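Local coordinates for protein glucose-6-phosphate dehydrogenase (Trypanosoma cruzi, PDB 5AQ1) that catalyses the oxidation of glucose 6-phosphate, reducing NADP to NADPH in the entry step of the pentose phosphate pathway, at residues E77-E80 with K81-K84; K84-L87 with A88-T92; F226-R229 with V230-A233. All coordinates share one frame; numbering follows the deposited sequence.

Contact 1. Residues E77-E80 with K81-K84; sequences EDVE and KWKK
The indole of Trp-82 meets Val-79 at its rim: the carbonyl O of Val-79 lies at the ring edge, near the ring plane, and Val-79 CG1 is 4.2 Å from Trp-82 CE3. The Trp-82 indole also packs edge-to-face with Tyr-110. Two carboxylates also take part, that of Asp-78 beside the CB of Lys-81 and that of Glu-80 at the ammonium of Lys-83. All but Tyr-110 belong to the opening turns of helix 79-87 in the Rossmann-type coenzyme domain, with Asp-78 at the N-cap position. Backbone i to i+4 bonds define the helix: Trp-82 N to Asp-78 O (3.2 Å), Lys-83 N to Val-79 O (3.0 Å) and Lys-84 N to Glu-80 O (3.0 Å). Asp-78 OD2 stays 5.5 Å from Lys-81 NZ, so no salt bridge forms, although OD2 lies 3.4 Å from Lys-81 CB. Lys-83 is the buried lysine; its chain turns at chi3 (57°) after CD has passed Val-79 CG1, which sets the ammonium beside the Glu-80 carboxylate, the two chains running the same way. NZ also donates to the carbonyl oxygens of Leu-105 and Ile-108, so a buried charge is gripped by three acceptors. The salt bridge to Glu-80 reaches OE2 on the syn side, 21° out of the carboxylate plane, with 3.0 Å between Lys-83 NZ and Glu-80 OE2.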
loop_
_atom_site.group_PDB
_atom_site.type_symbol
_atom_site.label_atom_id
_atom_site.label_comp_id
_atom_site.label_asym_id
_atom_site.label_seq_id
_atom_site.Cartn_x
_atom_site.Cartn_y
_atom_site.Cartn_z
ATOM N N GLU B 77 -12.583 33.701 56.672
ATOM C CA GLU B 77 -12.398 34.763 57.664
ATOM C C GLU B 77 -11.624 35.923 57.029
ATOM O O GLU B 77 -11.962 37.087 57.241
ATOM C CB GLU B 77 -11.667 34.255 58.929
ATOM C CG GLU B 77 -12.406 33.235 59.815
ATOM C CD GLU B 77 -12.352 31.811 59.277
ATOM O OE1 GLU B 77 -12.146 31.628 58.055
ATOM O OE2 GLU B 77 -12.510 30.867 60.081
ATOM N N ASP B 78 -10.596 35.596 56.243
ATOM C CA ASP B 78 -9.813 36.598 55.519
ATOM C C ASP B 78 -9.569 36.127 54.083
ATOM O O ASP B 78 -8.755 35.233 53.841
ATOM C CB ASP B 78 -8.485 36.859 56.237
ATOM C CG ASP B 78 -7.777 38.113 55.738
ATOM O OD1 ASP B 78 -8.251 38.745 54.770
ATOM O OD2 ASP B 78 -6.735 38.469 56.322
ATOM N N VAL B 79 -10.274 36.744 53.138
ATOM C CA VAL B 79 -10.213 36.345 51.731
ATOM C C VAL B 79 -8.878 36.758 51.119
ATOM O O VAL B 79 -8.262 35.986 50.385
ATOM C CB VAL B 79 -11.373 36.952 50.902
ATOM C CG1 VAL B 79 -11.356 36.411 49.477
ATOM C CG2 VAL B 79 -12.719 36.654 51.548
ATOM N N GLU B 80 -8.437 37.974 51.426
ATOM C CA GLU B 80 -7.149 38.486 50.941
ATOM C C GLU B 80 -5.955 37.620 51.360
ATOM O O GLU B 80 -5.015 37.440 50.582
ATOM C CB GLU B 80 -6.940 39.943 51.401
ATOM C CG GLU B 80 -6.953 40.995 50.295
ATOM C CD GLU B 80 -7.847 40.642 49.121
ATOM O OE1 GLU B 80 -9.039 40.342 49.343
ATOM O OE2 GLU B 80 -7.350 40.650 47.975
ATOM N N LYS B 81 -5.997 37.088 52.579
ATOM C CA LYS B 81 -4.904 36.266 53.096
ATOM C C LYS B 81 -4.900 34.899 52.426
ATOM O O LYS B 81 -3.852 34.415 51.997
ATOM C CB LYS B 81 -5.006 36.108 54.614
ATOM C CG LYS B 81 -3.708 35.658 55.267
ATOM C CD LYS B 81 -3.855 35.479 56.770
ATOM C CE LYS B 81 -4.273 34.060 57.123
ATOM N NZ LYS B 81 -4.526 33.909 58.583
ATOM N N TRP B 82 -6.079 34.286 52.345
ATOM C CA TRP B 82 -6.268 33.023 51.623
ATOM C C TRP B 82 -5.725 33.107 50.198
ATOM O O TRP B 82 -5.029 32.203 49.739
ATOM C CB TRP B 82 -7.756 32.654 51.604
ATOM C CG TRP B 82 -8.118 31.509 50.703
ATOM C CD1 TRP B 82 -7.716 30.213 50.818
ATOM C CD2 TRP B 82 -8.985 31.561 49.559
ATOM N NE1 TRP B 82 -8.267 29.453 49.813
ATOM C CE2 TRP B 82 -9.053 30.256 49.029
ATOM C CE3 TRP B 82 -9.709 32.583 48.934
ATOM C CZ2 TRP B 82 -9.815 29.947 47.899
ATOM C CZ3 TRP B 82 -10.466 32.275 47.811
ATOM C CH2 TRP B 82 -10.511 30.969 47.305
ATOM N N LYS B 83 -6.037 34.201 49.509
ATOM C CA LYS B 83 -5.555 34.423 48.147
ATOM C C LYS B 83 -4.036 34.572 48.092
ATOM O O LYS B 83 -3.371 33.927 47.282
ATOM C CB LYS B 83 -6.222 35.656 47.537
ATOM C CG LYS B 83 -7.664 35.423 47.116
ATOM C CD LYS B 83 -8.480 36.705 47.126
ATOM C CE LYS B 83 -7.875 37.772 46.236
ATOM N NZ LYS B 83 -8.801 38.921 46.043
ATOM N N LYS B 84 -3.495 35.416 48.963
ATOM C CA LYS B 84 -2.065 35.720 48.953
ATOM C C LYS B 84 -1.199 34.561 49.460
ATOM O O LYS B 84 -0.131 34.303 48.904
ATOM C CB LYS B 84 -1.787 36.980 49.778
ATOM C CG LYS B 84 -0.385 37.539 49.605
ATOM C CD LYS B 84 -0.116 38.639 50.613
ATOM C CE LYS B 84 1.229 39.288 50.350
ATOM N NZ LYS B 84 1.524 40.356 51.340
#

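Contact 2. Residues K84-L87 with A88-T92; sequences KDTL and AGFFT
Phe-91 lays one ring face against the backbone of Leu-87 and Ala-88, and this is the tightly packed part of the contact. Ala-88 CA stands 3.6 Å above the plane of that ring, over its centre, while Leu-87 C is displaced toward the rim; Leu-87 O comes within 3.4 Å of Phe-91 CE1. The torsion responsible is chi1 of Phe-91 (-60°), with CG anti to its own carbonyl carbon, which lays the phenyl against the preceding turn. Phe-90 behaves differently: its ring is approached at the edge, with Leu-87 O in its plane and Thr-86 O 3.2 Å from Phe-90 CD1. The backbone here uses i to i+3 spacing. Phe-90 N donates to Leu-87 O at 3.0 Å, reaching it from above the carbonyl plane, and Phe-91 N follows with a bond to Ala-88 O; the Gly-89 N to Thr-86 O bond is weak, at an N-H...O angle of 125°. Inward, Phe-91 stacks on Phe-54 and packs against Val-101 and Leu-105, Leu-87 rests on Phe-50, and Phe-90 touches Lys-46, Lys-47 and Pro-51, so the turn packs the end of helix 79-87 against helices 43-58 and 101-105 of the Rossmann-type domain. The other side is looser: Lys-84, Asp-85 and Gly-89 are exposed, and Lys-84 meets the second segment mainly through its carbonyl O, 3.3 Å from Ala-88 CB. With no charged group taking part across the segments, cohesion probably rests on backbone bonding and burial of the Phe-91 ring, the partly exposed Phe-90 contributing at its edge. Leu-87 O faces C-H groups at that edge but a face of Phe-91, and the edge approach is probably the electrostatically better one.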
loop_
_atom_site.group_PDB
_atom_site.type_symbol
_atom_site.label_atom_id
_atom_site.label_comp_id
_atom_site.label_asym_id
_atom_site.label_seq_id
_atom_site.Cartn_x
_atom_site.Cartn_y
_atom_site.Cartn_z
ATOM N N LYS B 84 -3.495 35.416 48.963
ATOM C CA LYS B 84 -2.065 35.720 48.953
ATOM C C LYS B 84 -1.199 34.561 49.460
ATOM O O LYS B 84 -0.131 34.303 48.904
ATOM C CB LYS B 84 -1.787 36.980 49.778
ATOM C CG LYS B 84 -0.385 37.539 49.605
ATOM C CD LYS B 84 -0.116 38.639 50.613
ATOM C CE LYS B 84 1.229 39.288 50.350
ATOM N NZ LYS B 84 1.524 40.356 51.340
ATOM N N ASP B 85 -1.651 33.876 50.509
ATOM C CA ASP B 85 -0.859 32.812 51.139
ATOM C C ASP B 85 -1.106 31.437 50.525
ATOM O O ASP B 85 -0.164 30.777 50.082
ATOM C CB ASP B 85 -1.126 32.763 52.648
ATOM C CG ASP B 85 -0.629 34.005 53.372
ATOM O OD1 ASP B 85 0.115 34.807 52.765
ATOM O OD2 ASP B 85 -0.981 34.180 54.558
ATOM N N THR B 86 -2.363 31.004 50.500
ATOM C CA THR B 86 -2.697 29.666 50.011
ATOM C C THR B 86 -2.639 29.586 48.486
ATOM O O THR B 86 -1.805 28.869 47.936
ATOM C CB THR B 86 -4.080 29.206 50.514
ATOM O OG1 THR B 86 -4.139 29.350 51.941
ATOM C CG2 THR B 86 -4.342 27.748 50.142
ATOM N N LEU B 87 -3.518 30.330 47.816
ATOM C CA LEU B 87 -3.646 30.266 46.352
ATOM C C LEU B 87 -2.351 30.602 45.626
ATOM O O LEU B 87 -1.871 29.814 44.813
ATOM C CB LEU B 87 -4.761 31.198 45.856
ATOM C CG LEU B 87 -6.156 30.596 45.649
ATOM C CD1 LEU B 87 -6.573 29.678 46.790
ATOM C CD2 LEU B 87 -7.175 31.711 45.452
ATOM N N ALA B 88 -1.790 31.771 45.929
ATOM C CA ALA B 88 -0.571 32.234 45.261
ATOM C C ALA B 88 0.617 31.294 45.481
ATOM O O ALA B 88 1.540 31.266 44.673
ATOM C CB ALA B 88 -0.223 33.647 45.704
ATOM N N GLY B 89 0.586 30.531 46.572
ATOM C CA GLY B 89 1.592 29.506 46.837
ATOM C C GLY B 89 1.746 28.458 45.747
ATOM O O GLY B 89 2.822 27.883 45.595
ATOM N N PHE B 90 0.680 28.207 44.987
ATOM C CA PHE B 90 0.707 27.201 43.921
ATOM C C PHE B 90 0.947 27.771 42.519
ATOM O O PHE B 90 0.959 27.018 41.544
ATOM C CB PHE B 90 -0.591 26.394 43.936
ATOM C CG PHE B 90 -0.796 25.605 45.196
ATOM C CD1 PHE B 90 -1.457 26.164 46.280
ATOM C CD2 PHE B 90 -0.328 24.301 45.300
ATOM C CE1 PHE B 90 -1.647 25.440 47.444
ATOM C CE2 PHE B 90 -0.516 23.571 46.462
ATOM C CZ PHE B 90 -1.178 24.141 47.536
ATOM N N PHE B 91 1.149 29.083 42.411
ATOM C CA PHE B 91 1.455 29.697 41.118
ATOM C C PHE B 91 2.915 29.445 40.760
ATOM O O PHE B 91 3.793 29.475 41.625
ATOM C CB PHE B 91 1.192 31.212 41.127
ATOM C CG PHE B 91 -0.234 31.605 41.432
ATOM C CD1 PHE B 91 -1.271 30.669 41.462
ATOM C CD2 PHE B 91 -0.543 32.943 41.655
ATOM C CE1 PHE B 91 -2.569 31.063 41.742
ATOM C CE2 PHE B 91 -1.840 33.338 41.929
ATOM C CZ PHE B 91 -2.855 32.398 41.971
ATOM N N THR B 92 3.168 29.212 39.477
ATOM C CA THR B 92 4.512 28.935 38.984
ATOM C C THR B 92 4.922 29.989 37.964
ATOM O O THR B 92 4.105 30.818 37.552
ATOM C CB THR B 92 4.600 27.533 38.340
ATOM O OG1 THR B 92 3.848 27.505 37.120
ATOM C CG2 THR B 92 4.075 26.466 39.299
#

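Contact 3. Residues F226-R229 with V230-A233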
loop_
_atom_site.group_PDB
_atom_site.type_symbol
_atom_site.label_atom_id
_atom_site.label_comp_id
_atom_site.label_asym_id
_atom_site.label_seq_id
_atom_site.Cartn_x
_atom_site.Cartn_y
_atom_site.Cartn_z
ATOM N N PHE B 226 -2.144 13.068 10.651
ATOM C CA PHE B 226 -2.907 13.482 9.473
ATOM C C PHE B 226 -2.363 14.700 8.722
ATOM O O PHE B 226 -2.936 15.092 7.710
ATOM C CB PHE B 226 -4.365 13.720 9.863
ATOM C CG PHE B 226 -5.030 12.527 10.502
ATOM C CD1 PHE B 226 -5.191 11.343 9.794
ATOM C CD2 PHE B 226 -5.508 12.592 11.802
ATOM C CE1 PHE B 226 -5.808 10.246 10.375
ATOM C CE2 PHE B 226 -6.129 11.501 12.389
ATOM C CZ PHE B 226 -6.280 10.325 11.673
ATOM N N ALA B 227 -1.272 15.295 9.199
ATOM C CA ALA B 227 -0.618 16.399 8.479
ATOM C C ALA B 227 0.615 15.930 7.712
ATOM O O ALA B 227 1.209 16.698 6.955
ATOM C CB ALA B 227 -0.234 17.511 9.447
ATOM N N ASN B 228 0.980 14.665 7.898
ATOM C CA ASN B 228 2.247 14.132 7.422
ATOM C C ASN B 228 2.033 12.872 6.596
ATOM O O ASN B 228 1.508 11.881 7.103
ATOM C CB ASN B 228 3.127 13.802 8.626
ATOM C CG ASN B 228 3.430 15.019 9.467
ATOM O OD1 ASN B 228 3.929 16.022 8.960
ATOM N ND2 ASN B 228 3.126 14.942 10.754
ATOM N N ARG B 229 2.449 12.907 5.333
ATOM C CA ARG B 229 2.333 11.739 4.465
ATOM C C ARG B 229 3.106 10.557 5.033
ATOM O O ARG B 229 2.642 9.417 4.968
ATOM C CB ARG B 229 2.822 12.060 3.047
ATOM C CG ARG B 229 2.887 10.865 2.096
ATOM C CD ARG B 229 1.565 10.117 2.005
ATOM N NE ARG B 229 0.519 10.969 1.435
ATOM C CZ ARG B 229 0.096 10.938 0.170
ATOM N NH1 ARG B 229 0.604 10.074 -0.709
ATOM N NH2 ARG B 229 -0.862 11.775 -0.217
ATOM N N VAL B 230 4.276 10.842 5.597
ATOM C CA VAL B 230 5.150 9.812 6.162
ATOM C C VAL B 230 4.417 8.894 7.144
ATOM O O VAL B 230 4.569 7.676 7.076
ATOM C CB VAL B 230 6.392 10.450 6.824
ATOM C CG1 VAL B 230 7.102 9.474 7.754
ATOM C CG2 VAL B 230 7.348 10.946 5.749
ATOM N N PHE B 231 3.623 9.471 8.043
ATOM C CA PHE B 231 2.898 8.680 9.040
ATOM C C PHE B 231 1.519 8.244 8.576
ATOM O O PHE B 231 1.018 7.208 9.012
ATOM C CB PHE B 231 2.809 9.432 10.366
ATOM C CG PHE B 231 4.138 9.590 11.046
ATOM C CD1 PHE B 231 4.894 8.474 11.381
ATOM C CD2 PHE B 231 4.643 10.843 11.338
ATOM C CE1 PHE B 231 6.123 8.603 11.996
ATOM C CE2 PHE B 231 5.871 10.975 11.961
ATOM C CZ PHE B 231 6.613 9.856 12.290
ATOM N N SER B 232 0.914 9.019 7.682
ATOM C CA SER B 232 -0.364 8.643 7.090
ATOM C C SER B 232 -0.257 7.289 6.380
ATOM O O SER B 232 -1.086 6.401 6.590
ATOM C CB SER B 232 -0.815 9.716 6.102
ATOM O OG SER B 232 -2.090 9.413 5.578
ATOM N N ALA B 233 0.784 7.142 5.561
ATOM C CA ALA B 233 1.013 5.930 4.771
ATOM C C ALA B 233 1.337 4.693 5.615
ATOM O O ALA B 233 1.066 3.568 5.194
ATOM C CB ALA B 233 2.130 6.171 3.765
#
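Asn-228 and Phe-231 touch through Asn-228 CB, which reaches Phe-231 CD2 at 4.3 Å and approaches the ring obliquely. The motif is the N-terminal turn of the short helix 229-232, with Asn-228 at the N-cap position. Its side chain makes no capping bond: chi1 (-61°) sets CG beside the backbone N, and the amide bonds other groups, ND2 donating to Thr-224 O, OD1 accepting from Asn-394 ND2 and Thr-411 N of the second subunit. One face of the Phe-231 ring has Val-230 CG1 over its centre, 4.3 Å above the plane. Arg-229 starts with CG opposite its backbone N and then folds at chi2 and chi3, bringing NE to a salt bridge with Glu-383 of the second subunit. Ser-232 OG, anti to the backbone N (chi1 -176°), bonds the other oxygen of that same carboxylate, so both of its oxygens are held by this helix turn. At this subunit interface Val-230 and Phe-231 also pack on Phe-380 and Leu-410 of the second subunit. Ser-232 N donates to Asn-228 O at 3.0 Å, lying in the plane of that carbonyl, and Ala-233 N reaches Arg-229 O at 3.0 Å with an N-H...O angle of 169°.

Contacts 1 and 2 follow one another along helix 79-87, contact 2 running on into the loop after it; they share Lys-84, and their centres are 11 Å apart. They are tied by two probable i to i+5 hydrogen bonds, Trp-82 O to Leu-87 N at 3.1 Å and Lys-83 O to Ala-88 N at 3.0 Å, in keeping with the wider pi-type turns there. Neither touches the coenzyme through these side chains: Trp-82 and Leu-87 stand about 9 and 10 Å from bound NADPH, and Phe-90 about 13 Å from glucose 6-phosphate. Contact 3 is remote, its centre about 52 Å from contact 1 and 43 Å from contact 2, and concerns subunit association instead.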